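Local coordinates for penicillin-binding protein PbpB (Mycobacterium tuberculosis, PDB 6KGS), which builds cross-linked peptidoglycan from lipid-linked precursors for the mycobacterial cell wall and binds penicillins, at residues P264-S269 and V493-F498; V270-A275 and A473-T478. All blocks are in the same frame, centred on the assembly; numbering follows the deposited sequence.

Contact 1 of 2, residues P264-S269 and V493-F498; sequences PFEPGS and VYWITF. With MER ((4R,5S)-3-{[(3S,5S)-5-(dimethylcarbamoyl)pyrrolidin-3-yl]sulfanyl}-5-[(2S,3R)-3-hydroxy-1-oxobutan-2-yl]-4-methyl-4,5-d ihydro-1H-pyrrole-2-carboxylic acid), chain B.
Phe265 sets its CB squarely over the indole of Trp495: the CB lies 3.4 Å from the centroid of the five-membered ring of Trp495 and only 13° off its normal, a CH-pi contact. Further along the same face, the backbone N of Glu266 comes within 3.3 Å of Trp495 CZ3, offset toward the rim of the six-membered ring. The aliphatic CB and CG of Glu266 follow across that end of the indole, so Trp495 supports both a side chain and a piece of main chain. The two aromatic rings themselves meet obliquely, their planes 46° apart. CG of Phe265 sits between its own N and carbonyl carbon, and this turns the phenyl so that CE1 of Phe265 reaches CG2 of Thr497 at 3.6 Å.

The polar link is a single hydrogen bond, in which Thr497 OG1 donates to Pro267 O at 3.0 Å. The C=O...O angle is 157°, with the donor tilted somewhat from the carbonyl plane. Beyond this shell, Leu390 and Met393 of helix 390-401 and Met514 of the neighbouring strand 509-516 pack on the Phe265 ring, while the Glu266 carboxylate is held by Gly385 N and Tyr489 OH.

These ties fix the loop between helices 259-262 and 272-281 against strand 493-502 of the transpeptidase sheet, immediately before Ser269. There, Ser269 OG is bonded to C1 of the opened carbapenem at 1.5 Å, and Ser269 N makes a weak hydrogen bond to its O6 at 2.9 Å. The covalent link shows that Ser269 has been acylated, in keeping with its inferred role as the acyl-ester nucleophile, and its N-H faces the acyl oxygen as one arm of an oxyanion hole.

Contact 2 of 2, residues V270-A275 and A473-T478; sequences VNKIVA and AGKTGT. With MER ((4R,5S)-3-{[(3S,5S)-5-(dimethylcarbamoyl)pyrrolidin-3-yl]sulfanyl}-5-[(2S,3R)-3-hydroxy-1-oxobutan-2-yl]-4-methyl-4,5-d ihydro-1H-pyrrole-2-carboxylic acid), chain B.
Two lysine chains cross with their amines close together: CD of Lys272 and CE of Lys475 are 4.2 Å apart, and Lys272 NZ lies 5.1 Å from Lys475 NZ. They belong to two of the three signature motifs of the penicillin-binding transpeptidase fold, Ser269-Val270-Asn271-Lys272 (SxxK), on the 3-10 turn leading into helix 272-281, and Lys475-Thr476-Gly477 (KTG) on strand 473-483. Both amines find oxygen partners: Lys272 NZ bonds Ser324 OG and Asn326 OD1, which belong to the third motif (SxN), and Lys475 NZ donates to Thr476 O at 3.0 Å. Lys272 runs out extended, whereas Lys475 bends at chi2 (65°) and chi4 (81°), which folds its amine back toward its own strand.

Behind the amines, Val270 fits against the strand. Its CG2 lies 3.4 Å from Lys475 O and, close over the Gly477 backbone, 3.7 Å from Gly477 N; its CA rests on CG of Lys475. The main chains also approach closely, with Val270 N 3.5 Å from Thr476 O.

Toward the ligand, the strand holds the carbapenem at two points. Thr476 OG1, also bonded to Thr461 OG1, donates to carboxylate O12 of MER at 2.7 Å. Thr478 N reaches the acyl oxygen O6 of MER at 2.8 Å with an N-H...O angle of 159°.

How the contacts relate
The centres of contacts 1 and 2 are 10 Å apart, and both lie in the transpeptidase domain. Along the chain the order is 264-269, 270-275, 473-478, 493-498: the first two segments are continuous, and contact 2 falls within the span that contact 1 closes. Strands 473-483 and 493-502 are antiparallel neighbours in one sheet, joined here by a probable hydrogen bond between Gly477 N and Thr497 O at 2.8 Å. Thr497 also packs on Val270, tying the contacts together directly. Together they frame the acyl pocket, each supplying one side of a single oxyanion hole around the bound carbapenem.

Contact 1 of 2, residues P264-S269 and V493-F498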
loop_
_atom_site.group_PDB
_atom_site.type_symbol
_atom_site.label_atom_id
_atom_site.label_comp_id
_atom_site.label_asym_id
_atom_site.label_seq_id
_atom_site.Cartn_x
_atom_site.Cartn_y
_atom_site.Cartn_z
ATOM N N PRO A 264 -9.192 -6.005 -3.238
ATOM C CA PRO A 264 -7.971 -6.378 -3.957
ATOM C C PRO A 264 -8.045 -6.068 -5.443
ATOM O O PRO A 264 -9.110 -5.913 -6.032
ATOM C CB PRO A 264 -7.852 -7.886 -3.701
ATOM C CG PRO A 264 -9.236 -8.338 -3.429
ATOM C CD PRO A 264 -9.995 -7.175 -2.851
ATOM N N PHE A 265 -6.864 -5.973 -6.050
ATOM C CA PHE A 265 -6.729 -5.660 -7.465
ATOM C C PHE A 265 -5.527 -6.416 -8.005
ATOM O O PHE A 265 -4.710 -6.943 -7.249
ATOM C CB PHE A 265 -6.555 -4.138 -7.717
ATOM C CG PHE A 265 -5.476 -3.503 -6.874
ATOM C CD1 PHE A 265 -4.162 -3.439 -7.322
ATOM C CD2 PHE A 265 -5.772 -3.008 -5.608
ATOM C CE1 PHE A 265 -3.151 -2.861 -6.515
ATOM C CE2 PHE A 265 -4.773 -2.431 -4.793
ATOM C CZ PHE A 265 -3.471 -2.355 -5.249
ATOM N N GLU A 266 -5.417 -6.465 -9.337
ATOM C CA GLU A 266 -4.199 -7.068 -9.873
ATOM C C GLU A 266 -3.121 -6.005 -9.947
ATOM O O GLU A 266 -3.405 -4.880 -10.361
ATOM C CB GLU A 266 -4.447 -7.681 -11.246
ATOM C CG GLU A 266 -5.541 -8.739 -11.187
ATOM C CD GLU A 266 -5.627 -9.624 -12.422
ATOM O OE1 GLU A 266 -4.635 -9.758 -13.185
ATOM O OE2 GLU A 266 -6.709 -10.202 -12.611
ATOM N N PRO A 267 -1.903 -6.301 -9.498
ATOM C CA PRO A 267 -0.915 -5.227 -9.286
ATOM C C PRO A 267 -0.180 -4.774 -10.539
ATOM O O PRO A 267 0.387 -3.666 -10.538
ATOM C CB PRO A 267 0.066 -5.865 -8.308
ATOM C CG PRO A 267 0.016 -7.387 -8.749
ATOM C CD PRO A 267 -1.455 -7.589 -8.936
ATOM N N GLY A 268 -0.152 -5.581 -11.592
ATOM C CA GLY A 268 0.673 -5.233 -12.734
ATOM C C GLY A 268 2.144 -5.256 -12.359
ATOM O O GLY A 268 2.574 -5.982 -11.451
ATOM N N SER A 269 2.932 -4.443 -13.064
ATOM C CA SER A 269 4.393 -4.528 -12.984
ATOM C C SER A 269 4.963 -4.174 -11.612
ATOM O O SER A 269 6.144 -4.457 -11.351
ATOM C CB SER A 269 5.005 -3.614 -14.035
ATOM O OG SER A 269 4.571 -4.011 -15.312
ATOM N N VAL A 493 -9.089 -0.819 -19.788
ATOM C CA VAL A 493 -9.487 -0.527 -18.411
ATOM C C VAL A 493 -8.398 -1.072 -17.488
ATOM O O VAL A 493 -8.112 -2.281 -17.497
ATOM C CB VAL A 493 -10.862 -1.124 -18.079
ATOM C CG1 VAL A 493 -11.290 -0.811 -16.634
ATOM C CG2 VAL A 493 -11.913 -0.617 -19.084
ATOM N N TYR A 494 -7.770 -0.185 -16.718
ATOM C CA TYR A 494 -6.583 -0.546 -15.950
ATOM C C TYR A 494 -6.654 -0.051 -14.516
ATOM O O TYR A 494 -7.279 0.968 -14.214
ATOM C CB TYR A 494 -5.304 0.016 -16.558
ATOM C CG TYR A 494 -5.167 -0.161 -18.054
ATOM C CD1 TYR A 494 -4.647 -1.330 -18.592
ATOM C CD2 TYR A 494 -5.544 0.857 -18.931
ATOM C CE1 TYR A 494 -4.501 -1.485 -19.972
ATOM C CE2 TYR A 494 -5.407 0.711 -20.312
ATOM C CZ TYR A 494 -4.885 -0.462 -20.822
ATOM O OH TYR A 494 -4.742 -0.610 -22.185
ATOM N N TRP A 495 -6.020 -0.818 -13.636
ATOM C CA TRP A 495 -5.513 -0.298 -12.386
ATOM C C TRP A 495 -4.126 0.271 -12.645
ATOM O O TRP A 495 -3.310 -0.362 -13.315
ATOM C CB TRP A 495 -5.429 -1.396 -11.324
ATOM C CG TRP A 495 -6.744 -1.947 -10.834
ATOM C CD1 TRP A 495 -7.678 -1.311 -10.048
ATOM C CD2 TRP A 495 -7.238 -3.279 -11.038
ATOM N NE1 TRP A 495 -8.735 -2.163 -9.772
ATOM C CE2 TRP A 495 -8.487 -3.377 -10.364
ATOM C CE3 TRP A 495 -6.754 -4.389 -11.731
ATOM C CZ2 TRP A 495 -9.246 -4.541 -10.366
ATOM C CZ3 TRP A 495 -7.512 -5.551 -11.735
ATOM C CH2 TRP A 495 -8.744 -5.622 -11.056
ATOM N N ILE A 496 -3.877 1.480 -12.151
ATOM C CA ILE A 496 -2.563 2.113 -12.168
ATOM C C ILE A 496 -2.017 2.034 -10.748
ATOM O O ILE A 496 -2.745 2.301 -9.782
ATOM C CB ILE A 496 -2.636 3.576 -12.666
ATOM C CG1 ILE A 496 -3.285 3.643 -14.057
ATOM C CG2 ILE A 496 -1.237 4.228 -12.685
ATOM C CD1 ILE A 496 -2.807 2.614 -15.061
ATOM N N THR A 497 -0.750 1.653 -10.618
ATOM C CA THR A 497 -0.137 1.400 -9.321
ATOM C C THR A 497 1.241 2.029 -9.282
ATOM O O THR A 497 1.908 2.173 -10.312
ATOM C CB THR A 497 0.016 -0.116 -9.014
ATOM O OG1 THR A 497 0.695 -0.752 -10.101
ATOM C CG2 THR A 497 -1.334 -0.793 -8.797
ATOM N N PHE A 498 1.669 2.387 -8.077
ATOM C CA PHE A 498 3.044 2.789 -7.845
ATOM C C PHE A 498 3.370 2.405 -6.415
ATOM O O PHE A 498 2.499 2.473 -5.545
ATOM C CB PHE A 498 3.288 4.304 -8.061
ATOM C CG PHE A 498 4.775 4.664 -8.176
ATOM C CD1 PHE A 498 5.553 4.790 -7.055
ATOM C CD2 PHE A 498 5.384 4.800 -9.417
ATOM C CE1 PHE A 498 6.897 5.099 -7.154
ATOM C CE2 PHE A 498 6.745 5.088 -9.520
ATOM C CZ PHE A 498 7.493 5.228 -8.393
HETATM C C1 MER B . 3.443 -3.409 -16.043
HETATM C C2 MER B . 3.959 -0.850 -18.802
HETATM C C3 MER B . 3.244 -3.702 -17.529
HETATM C C4 MER B . 4.396 -3.111 -18.364
HETATM C C5 MER B . 4.791 -0.921 -17.775
HETATM O O6 MER B . 2.698 -2.691 -15.391
HETATM C C7 MER B . 3.103 -5.227 -17.736
HETATM O O8 MER B . 2.800 -5.547 -19.101
HETATM C C9 MER B . 2.003 -5.863 -16.888
HETATM N N10 MER B . 5.229 -2.218 -17.530
HETATM C C11 MER B . 5.211 0.218 -16.935
HETATM O O12 MER B . 5.604 -0.043 -15.707
HETATM O O13 MER B . 5.212 1.396 -17.269
HETATM S S14 MER B . 3.048 0.493 -19.232
HETATM C C15 MER B . 4.016 1.623 -20.212
HETATM C C16 MER B . 3.420 1.754 -21.602
HETATM C C17 MER B . 2.974 3.204 -21.778
HETATM C C18 MER B . 3.938 -2.172 -19.490
HETATM N N19 MER B . 2.919 3.782 -20.419
HETATM C C20 MER B . 2.551 -2.460 -20.028
HETATM C C21 MER B . 3.967 3.052 -19.663
HETATM C C22 MER B . 1.677 3.219 -22.543
HETATM N N23 MER B . 0.544 3.761 -22.044
HETATM O O24 MER B . 1.732 2.734 -23.657
HETATM C C25 MER B . 0.405 5.195 -21.817
HETATM C C26 MER B . -0.648 2.978 -21.776
#

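Contact 2 of 2, residues V270-A275 and A473-T478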
loop_
_atom_site.group_PDB
_atom_site.type_symbol
_atom_site.label_atom_id
_atom_site.label_comp_id
_atom_site.label_asym_id
_atom_site.label_seq_id
_atom_site.Cartn_x
_atom_site.Cartn_y
_atom_site.Cartn_z
ATOM N N VAL A 270 4.172 -3.564 -10.726
ATOM C CA VAL A 270 4.626 -3.389 -9.344
ATOM C C VAL A 270 4.971 -4.739 -8.714
ATOM O O VAL A 270 5.864 -4.823 -7.863
ATOM C CB VAL A 270 3.571 -2.593 -8.544
ATOM C CG1 VAL A 270 3.855 -2.622 -7.058
ATOM C CG2 VAL A 270 3.567 -1.133 -9.018
ATOM N N ASN A 271 4.325 -5.825 -9.154
ATOM C CA ASN A 271 4.709 -7.144 -8.656
ATOM C C ASN A 271 6.133 -7.549 -9.045
ATOM O O ASN A 271 6.653 -8.514 -8.490
ATOM C CB ASN A 271 3.724 -8.196 -9.152
ATOM C CG ASN A 271 3.610 -9.390 -8.210
ATOM O OD1 ASN A 271 3.489 -9.223 -6.998
ATOM N ND2 ASN A 271 3.653 -10.599 -8.761
ATOM N N LYS A 272 6.789 -6.848 -9.969
ATOM C CA LYS A 272 8.061 -7.370 -10.435
ATOM C C LYS A 272 9.144 -7.313 -9.368
ATOM O O LYS A 272 10.225 -7.877 -9.568
ATOM C CB LYS A 272 8.496 -6.624 -11.694
ATOM C CG LYS A 272 7.601 -6.901 -12.899
ATOM C CD LYS A 272 8.070 -6.108 -14.123
ATOM C CE LYS A 272 7.150 -6.321 -15.323
ATOM N NZ LYS A 272 7.659 -5.579 -16.528
ATOM N N ILE A 273 8.870 -6.669 -8.235
ATOM C CA ILE A 273 9.773 -6.725 -7.094
ATOM C C ILE A 273 9.980 -8.162 -6.618
ATOM O O ILE A 273 11.037 -8.491 -6.066
ATOM C CB ILE A 273 9.230 -5.840 -5.963
ATOM C CG1 ILE A 273 10.301 -5.593 -4.910
ATOM C CG2 ILE A 273 7.957 -6.461 -5.317
ATOM C CD1 ILE A 273 9.765 -4.942 -3.655
ATOM N N VAL A 274 8.982 -9.035 -6.792
ATOM C CA VAL A 274 9.180 -10.428 -6.404
ATOM C C VAL A 274 10.257 -11.080 -7.276
ATOM O O VAL A 274 11.206 -11.688 -6.762
ATOM C CB VAL A 274 7.844 -11.189 -6.427
ATOM C CG1 VAL A 274 8.041 -12.680 -6.014
ATOM C CG2 VAL A 274 6.864 -10.493 -5.456
ATOM N N ALA A 275 10.156 -10.912 -8.602
ATOM C CA ALA A 275 11.146 -11.474 -9.526
ATOM C C ALA A 275 12.537 -10.893 -9.292
ATOM O O ALA A 275 13.531 -11.628 -9.294
ATOM C CB ALA A 275 10.720 -11.223 -10.978
ATOM N N ALA A 473 13.406 5.342 -4.840
ATOM C CA ALA A 473 13.331 4.068 -5.549
ATOM C C ALA A 473 11.867 3.681 -5.590
ATOM O O ALA A 473 11.154 3.908 -4.615
ATOM C CB ALA A 473 14.161 2.963 -4.860
ATOM N N GLY A 474 11.406 3.145 -6.717
ATOM C CA GLY A 474 10.005 2.763 -6.816
ATOM C C GLY A 474 9.744 1.940 -8.060
ATOM O O GLY A 474 10.661 1.586 -8.803
ATOM N N LYS A 475 8.464 1.643 -8.293
ATOM C CA LYS A 475 8.084 0.830 -9.445
ATOM C C LYS A 475 6.684 1.239 -9.903
ATOM O O LYS A 475 5.801 1.449 -9.070
ATOM C CB LYS A 475 8.138 -0.681 -9.111
ATOM C CG LYS A 475 7.848 -1.615 -10.315
ATOM C CD LYS A 475 8.955 -1.480 -11.387
ATOM C CE LYS A 475 8.653 -2.260 -12.665
ATOM N NZ LYS A 475 7.717 -1.479 -13.533
ATOM N N THR A 476 6.506 1.371 -11.225
ATOM C CA THR A 476 5.237 1.708 -11.868
ATOM C C THR A 476 4.466 0.443 -12.220
ATOM O O THR A 476 5.050 -0.621 -12.431
ATOM C CB THR A 476 5.467 2.513 -13.155
ATOM O OG1 THR A 476 6.487 1.859 -13.931
ATOM C CG2 THR A 476 5.912 3.977 -12.849
ATOM N N GLY A 477 3.149 0.572 -12.316
ATOM C CA GLY A 477 2.326 -0.547 -12.729
ATOM C C GLY A 477 1.076 -0.139 -13.474
ATOM O O GLY A 477 0.452 0.889 -13.190
ATOM N N THR A 478 0.693 -0.993 -14.419
ATOM C CA THR A 478 -0.548 -0.896 -15.180
ATOM C C THR A 478 -1.056 -2.324 -15.350
ATOM O O THR A 478 -0.319 -3.185 -15.844
ATOM C CB THR A 478 -0.311 -0.239 -16.548
ATOM O OG1 THR A 478 0.267 1.057 -16.357
ATOM C CG2 THR A 478 -1.613 -0.092 -17.322
HETATM C C1 MER B . 3.443 -3.409 -16.043
HETATM C C2 MER B . 3.959 -0.850 -18.802
HETATM C C3 MER B . 3.244 -3.702 -17.529
HETATM C C4 MER B . 4.396 -3.111 -18.364
HETATM C C5 MER B . 4.791 -0.921 -17.775
HETATM O O6 MER B . 2.698 -2.691 -15.391
HETATM C C7 MER B . 3.103 -5.227 -17.736
HETATM O O8 MER B . 2.800 -5.547 -19.101
HETATM C C9 MER B . 2.003 -5.863 -16.888
HETATM N N10 MER B . 5.229 -2.218 -17.530
HETATM C C11 MER B . 5.211 0.218 -16.935
HETATM O O12 MER B . 5.604 -0.043 -15.707
HETATM O O13 MER B . 5.212 1.396 -17.269
HETATM S S14 MER B . 3.048 0.493 -19.232
HETATM C C15 MER B . 4.016 1.623 -20.212
HETATM C C16 MER B . 3.420 1.754 -21.602
HETATM C C17 MER B . 2.974 3.204 -21.778
HETATM C C18 MER B . 3.938 -2.172 -19.490
HETATM N N19 MER B . 2.919 3.782 -20.419
HETATM C C20 MER B . 2.551 -2.460 -20.028
HETATM C C21 MER B . 3.967 3.052 -19.663
HETATM C C22 MER B . 1.677 3.219 -22.543
HETATM N N23 MER B . 0.544 3.761 -22.044
HETATM O O24 MER B . 1.732 2.734 -23.657
HETATM C C25 MER B . 0.405 5.195 -21.817
HETATM C C26 MER B . -0.648 2.978 -21.776
#